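Trehalose-6-phosphate phosphatase (Neosartorya fumigata, PDB 5DXL) belongs to the trehalose-phosphatase family of the HAD clan and is built on a Rossmann-like core sheet. Local coordinates at residues V62-D74 against E82-P96. Numbering follows the deposited sequence.
Sequences VWIISGRDQAFLD and ELGLSAEHGCFIRQP
E88 reaches back to the first turn of helix 70-77: its OE2 accepts from Q70 N at 2.9 Å, nearly straight, through the lone pair turned away from OE1, which pairs with R136. A carboxylate suits an amide left open at a helix start, and the extended chain beyond CG spans the gap while E88 N bonds R68 O (2.8 Å). Behind these lies the ladder of parallel strands 60-65 and 84-87: G84 N to V62 O, I64 N to G84 O, S86 N to I64 O and S66 N to S86 O. Where the strands end, one water joins S66 O, S86 OG and G90 N. R94 NH2 donates to L83 O (2.8 Å) in the guanidinium plane; NH1 bonds G78 O and, through a water, D74 OD1, 4.0 Å from NH1 and well out of that plane.

On one face of the sheet the indole of W63 lies flat over G84, whose CA sits 3.6 Å from the six-membered ring centroid; with no side chain, glycine admits the ring this close. I93 CG1 meets the ring edge at CZ3, while P96 CD touches CZ2, the proline crossing at about a right angle. The amide of Q95 stands at the edge, turned 68° from the ring plane. On the other face L73 lowers CD1 onto A87 CB (3.6 Å), and I64 and L85 lie side by side. Q70, with CG anti to the backbone N (chi1 173°) and its chain extended, lays its flat amide over the F92 ring, planes 29° apart, OE1 3.1 Å above it.

In this beta-alpha-beta crossover, backbone bonds fix the strand register, and the helix-start amide and R136 probably offset D69 OD1, 4.3 Å from E88 OE2.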
# COMPACT_ATOMS: atom_id res chain seq x y z
N VAL A 62 -12.49 -3.01 5.43
CA VAL A 62 -11.14 -3.33 5.89
C VAL A 62 -10.29 -3.81 4.72
O VAL A 62 -10.62 -4.81 4.07
CB VAL A 62 -11.17 -4.41 7.00
CG1 VAL A 62 -9.77 -4.70 7.51
CG2 VAL A 62 -12.07 -3.97 8.16
N TRP A 63 -9.21 -3.08 4.47
CA TRP A 63 -8.32 -3.36 3.34
C TRP A 63 -6.92 -3.73 3.79
O TRP A 63 -6.34 -3.06 4.66
CB TRP A 63 -8.24 -2.15 2.40
CG TRP A 63 -9.45 -2.04 1.54
CD1 TRP A 63 -10.62 -1.43 1.84
CD2 TRP A 63 -9.61 -2.60 0.23
NE1 TRP A 63 -11.51 -1.56 0.79
CE2 TRP A 63 -10.91 -2.28 -0.21
CE3 TRP A 63 -8.77 -3.33 -0.61
CZ2 TRP A 63 -11.39 -2.66 -1.46
CZ3 TRP A 63 -9.25 -3.72 -1.86
CH2 TRP A 63 -10.55 -3.38 -2.26
N ILE A 64 -6.38 -4.79 3.19
CA ILE A 64 -4.96 -5.14 3.33
C ILE A 64 -4.28 -4.73 2.01
O ILE A 64 -4.69 -5.19 0.94
CB ILE A 64 -4.76 -6.65 3.59
CG1 ILE A 64 -5.64 -7.16 4.73
CG2 ILE A 64 -3.28 -6.97 3.86
CD1 ILE A 64 -5.46 -6.40 6.03
N ILE A 65 -3.26 -3.87 2.09
CA ILE A 65 -2.61 -3.33 0.90
C ILE A 65 -1.14 -3.70 0.98
O ILE A 65 -0.38 -3.10 1.73
CB ILE A 65 -2.81 -1.81 0.80
CG1 ILE A 65 -4.31 -1.49 0.84
CG2 ILE A 65 -2.20 -1.25 -0.49
CD1 ILE A 65 -4.61 -0.01 0.98
N SER A 66 -0.75 -4.71 0.21
CA SER A 66 0.48 -5.45 0.47
C SER A 66 1.31 -5.76 -0.78
O SER A 66 0.77 -5.89 -1.87
CB SER A 66 0.12 -6.76 1.19
OG SER A 66 1.23 -7.63 1.32
N GLY A 67 2.63 -5.89 -0.60
CA GLY A 67 3.48 -6.32 -1.69
C GLY A 67 3.43 -7.83 -1.91
O GLY A 67 3.96 -8.33 -2.91
N ARG A 68 2.78 -8.54 -1.00
CA ARG A 68 2.74 -10.00 -1.08
C ARG A 68 1.99 -10.50 -2.30
O ARG A 68 1.10 -9.82 -2.82
CB ARG A 68 2.06 -10.58 0.17
CG ARG A 68 2.84 -10.41 1.44
CD ARG A 68 3.90 -11.48 1.61
NE ARG A 68 4.35 -11.52 2.99
CZ ARG A 68 4.96 -12.55 3.55
NH1 ARG A 68 5.20 -13.65 2.84
NH2 ARG A 68 5.31 -12.49 4.82
N ASP A 69 2.35 -11.70 -2.74
CA ASP A 69 1.66 -12.38 -3.83
C ASP A 69 0.17 -12.52 -3.58
O ASP A 69 -0.27 -12.68 -2.43
CB ASP A 69 2.22 -13.79 -4.06
CG ASP A 69 3.63 -13.81 -4.59
OD1 ASP A 69 4.18 -12.74 -4.97
OD2 ASP A 69 4.20 -14.91 -4.64
N GLN A 70 -0.61 -12.51 -4.66
CA GLN A 70 -2.03 -12.82 -4.60
C GLN A 70 -2.25 -14.15 -3.89
O GLN A 70 -3.12 -14.27 -3.02
CB GLN A 70 -2.60 -12.85 -6.01
CG GLN A 70 -4.03 -13.33 -6.14
CD GLN A 70 -4.42 -13.53 -7.59
OE1 GLN A 70 -3.57 -13.55 -8.48
NE2 GLN A 70 -5.71 -13.69 -7.84
N ALA A 71 -1.45 -15.15 -4.24
CA ALA A 71 -1.64 -16.48 -3.67
C ALA A 71 -1.41 -16.51 -2.16
O ALA A 71 -2.06 -17.28 -1.44
CB ALA A 71 -0.73 -17.49 -4.37
N PHE A 72 -0.51 -15.66 -1.68
CA PHE A 72 -0.22 -15.58 -0.25
C PHE A 72 -1.38 -14.97 0.51
O PHE A 72 -1.84 -15.52 1.51
CB PHE A 72 1.06 -14.77 0.00
CG PHE A 72 1.41 -14.64 1.46
CD1 PHE A 72 0.93 -13.59 2.23
CD2 PHE A 72 2.24 -15.58 2.07
CE1 PHE A 72 1.26 -13.48 3.57
CE2 PHE A 72 2.58 -15.47 3.41
CZ PHE A 72 2.09 -14.42 4.16
N LEU A 73 -1.87 -13.82 0.03
CA LEU A 73 -2.97 -13.15 0.72
C LEU A 73 -4.20 -14.05 0.70
O LEU A 73 -4.90 -14.17 1.70
CB LEU A 73 -3.30 -11.80 0.09
CG LEU A 73 -2.25 -10.70 0.23
CD1 LEU A 73 -2.84 -9.40 -0.29
CD2 LEU A 73 -1.75 -10.55 1.66
N ASP A 74 -4.47 -14.66 -0.45
CA ASP A 74 -5.67 -15.49 -0.53
C ASP A 74 -5.56 -16.70 0.37
O ASP A 74 -6.53 -17.06 1.06
CB ASP A 74 -5.95 -15.93 -1.96
CG ASP A 74 -7.40 -16.34 -2.15
OD1 ASP A 74 -8.26 -15.90 -1.35
OD2 ASP A 74 -7.68 -17.12 -3.07
N GLU A 82 -14.95 -10.68 4.04
CA GLU A 82 -15.16 -9.25 4.05
C GLU A 82 -13.90 -8.43 3.78
O GLU A 82 -13.98 -7.23 3.56
CB GLU A 82 -15.76 -8.81 5.40
CG GLU A 82 -17.11 -9.45 5.74
CD GLU A 82 -16.98 -10.81 6.39
OE1 GLU A 82 -15.85 -11.32 6.54
OE2 GLU A 82 -18.03 -11.40 6.74
N LEU A 83 -12.73 -9.06 3.83
CA LEU A 83 -11.51 -8.29 3.62
C LEU A 83 -11.37 -7.88 2.17
O LEU A 83 -11.49 -8.71 1.27
CB LEU A 83 -10.26 -9.07 4.01
CG LEU A 83 -9.97 -9.35 5.47
CD1 LEU A 83 -8.65 -10.14 5.55
CD2 LEU A 83 -9.84 -8.04 6.24
N GLY A 84 -11.07 -6.61 1.96
CA GLY A 84 -10.56 -6.18 0.67
C GLY A 84 -9.07 -6.49 0.61
O GLY A 84 -8.36 -6.26 1.58
N LEU A 85 -8.61 -7.04 -0.51
CA LEU A 85 -7.20 -7.44 -0.63
C LEU A 85 -6.56 -6.78 -1.84
O LEU A 85 -7.08 -6.87 -2.95
CB LEU A 85 -7.06 -8.96 -0.73
CG LEU A 85 -7.67 -9.72 0.46
CD1 LEU A 85 -7.67 -11.22 0.15
CD2 LEU A 85 -6.90 -9.44 1.77
N SER A 86 -5.43 -6.12 -1.63
CA SER A 86 -4.62 -5.55 -2.71
C SER A 86 -3.26 -6.22 -2.65
O SER A 86 -2.55 -6.10 -1.65
CB SER A 86 -4.50 -4.04 -2.57
OG SER A 86 -3.55 -3.51 -3.50
N ALA A 87 -2.92 -6.98 -3.69
CA ALA A 87 -1.71 -7.80 -3.69
C ALA A 87 -0.76 -7.39 -4.79
O ALA A 87 -1.17 -6.75 -5.77
CB ALA A 87 -2.07 -9.28 -3.83
N GLU A 88 0.51 -7.76 -4.62
CA GLU A 88 1.54 -7.61 -5.66
C GLU A 88 1.64 -6.16 -6.12
O GLU A 88 1.64 -5.86 -7.31
CB GLU A 88 1.26 -8.56 -6.83
CG GLU A 88 1.32 -10.01 -6.39
CD GLU A 88 1.22 -11.02 -7.52
OE1 GLU A 88 1.77 -10.77 -8.61
OE2 GLU A 88 0.58 -12.08 -7.30
N HIS A 89 1.71 -5.26 -5.14
CA HIS A 89 1.92 -3.84 -5.41
C HIS A 89 0.85 -3.28 -6.35
O HIS A 89 1.17 -2.67 -7.38
CB HIS A 89 3.33 -3.61 -5.97
CG HIS A 89 4.41 -4.13 -5.07
ND1 HIS A 89 4.96 -5.39 -5.21
CD2 HIS A 89 5.02 -3.57 -4.01
CE1 HIS A 89 5.88 -5.57 -4.28
NE2 HIS A 89 5.94 -4.48 -3.53
N GLY A 90 -0.41 -3.50 -6.00
CA GLY A 90 -1.53 -2.91 -6.72
C GLY A 90 -1.92 -3.63 -8.00
O GLY A 90 -2.73 -3.12 -8.76
N CYS A 91 -1.36 -4.80 -8.25
CA CYS A 91 -1.64 -5.49 -9.50
C CYS A 91 -2.84 -6.43 -9.43
O CYS A 91 -3.43 -6.74 -10.46
CB CYS A 91 -0.41 -6.25 -9.96
SG CYS A 91 0.88 -5.13 -10.54
N PHE A 92 -3.19 -6.87 -8.23
CA PHE A 92 -4.34 -7.75 -8.04
C PHE A 92 -5.23 -7.19 -6.94
O PHE A 92 -4.73 -6.80 -5.89
CB PHE A 92 -3.90 -9.17 -7.66
CG PHE A 92 -3.28 -9.93 -8.79
CD1 PHE A 92 -4.06 -10.61 -9.70
CD2 PHE A 92 -1.90 -9.95 -8.95
CE1 PHE A 92 -3.48 -11.32 -10.75
CE2 PHE A 92 -1.31 -10.66 -10.00
CZ PHE A 92 -2.10 -11.34 -10.90
N ILE A 93 -6.53 -7.15 -7.19
CA ILE A 93 -7.44 -6.62 -6.19
C ILE A 93 -8.65 -7.54 -6.03
O ILE A 93 -9.19 -8.05 -7.01
CB ILE A 93 -7.92 -5.20 -6.53
CG1 ILE A 93 -8.66 -4.58 -5.35
CG2 ILE A 93 -8.81 -5.18 -7.75
CD1 ILE A 93 -8.95 -3.11 -5.54
N ARG A 94 -9.05 -7.75 -4.77
CA ARG A 94 -10.29 -8.46 -4.47
C ARG A 94 -11.14 -7.56 -3.60
O ARG A 94 -10.71 -7.16 -2.52
CB ARG A 94 -10.03 -9.79 -3.77
CG ARG A 94 -11.33 -10.61 -3.53
CD ARG A 94 -11.20 -11.74 -2.46
NE ARG A 94 -11.26 -11.23 -1.08
CZ ARG A 94 -11.24 -12.03 -0.01
NH1 ARG A 94 -11.17 -13.35 -0.18
NH2 ARG A 94 -11.28 -11.50 1.23
N GLN A 95 -12.34 -7.20 -4.09
CA GLN A 95 -13.25 -6.37 -3.30
C GLN A 95 -13.79 -7.16 -2.11
O GLN A 95 -13.93 -8.38 -2.19
CB GLN A 95 -14.43 -5.88 -4.16
CG GLN A 95 -14.07 -4.95 -5.31
CD GLN A 95 -13.54 -3.61 -4.84
OE1 GLN A 95 -13.97 -3.07 -3.82
NE2 GLN A 95 -12.59 -3.06 -5.58
N PRO A 96 -14.13 -6.46 -1.02
CA PRO A 96 -14.87 -7.11 0.07
C PRO A 96 -16.08 -7.90 -0.44
O PRO A 96 -16.84 -7.39 -1.27
CB PRO A 96 -15.31 -5.93 0.94
CG PRO A 96 -14.20 -4.92 0.74
CD PRO A 96 -13.83 -5.05 -0.73
O HOH W 1 -14.50 -4.92 4.82
O HOH W 2 -0.86 -3.97 -3.20
O HOH W 3 0.24 -15.31 -6.62
O HOH W 4 -10.56 -14.91 -2.46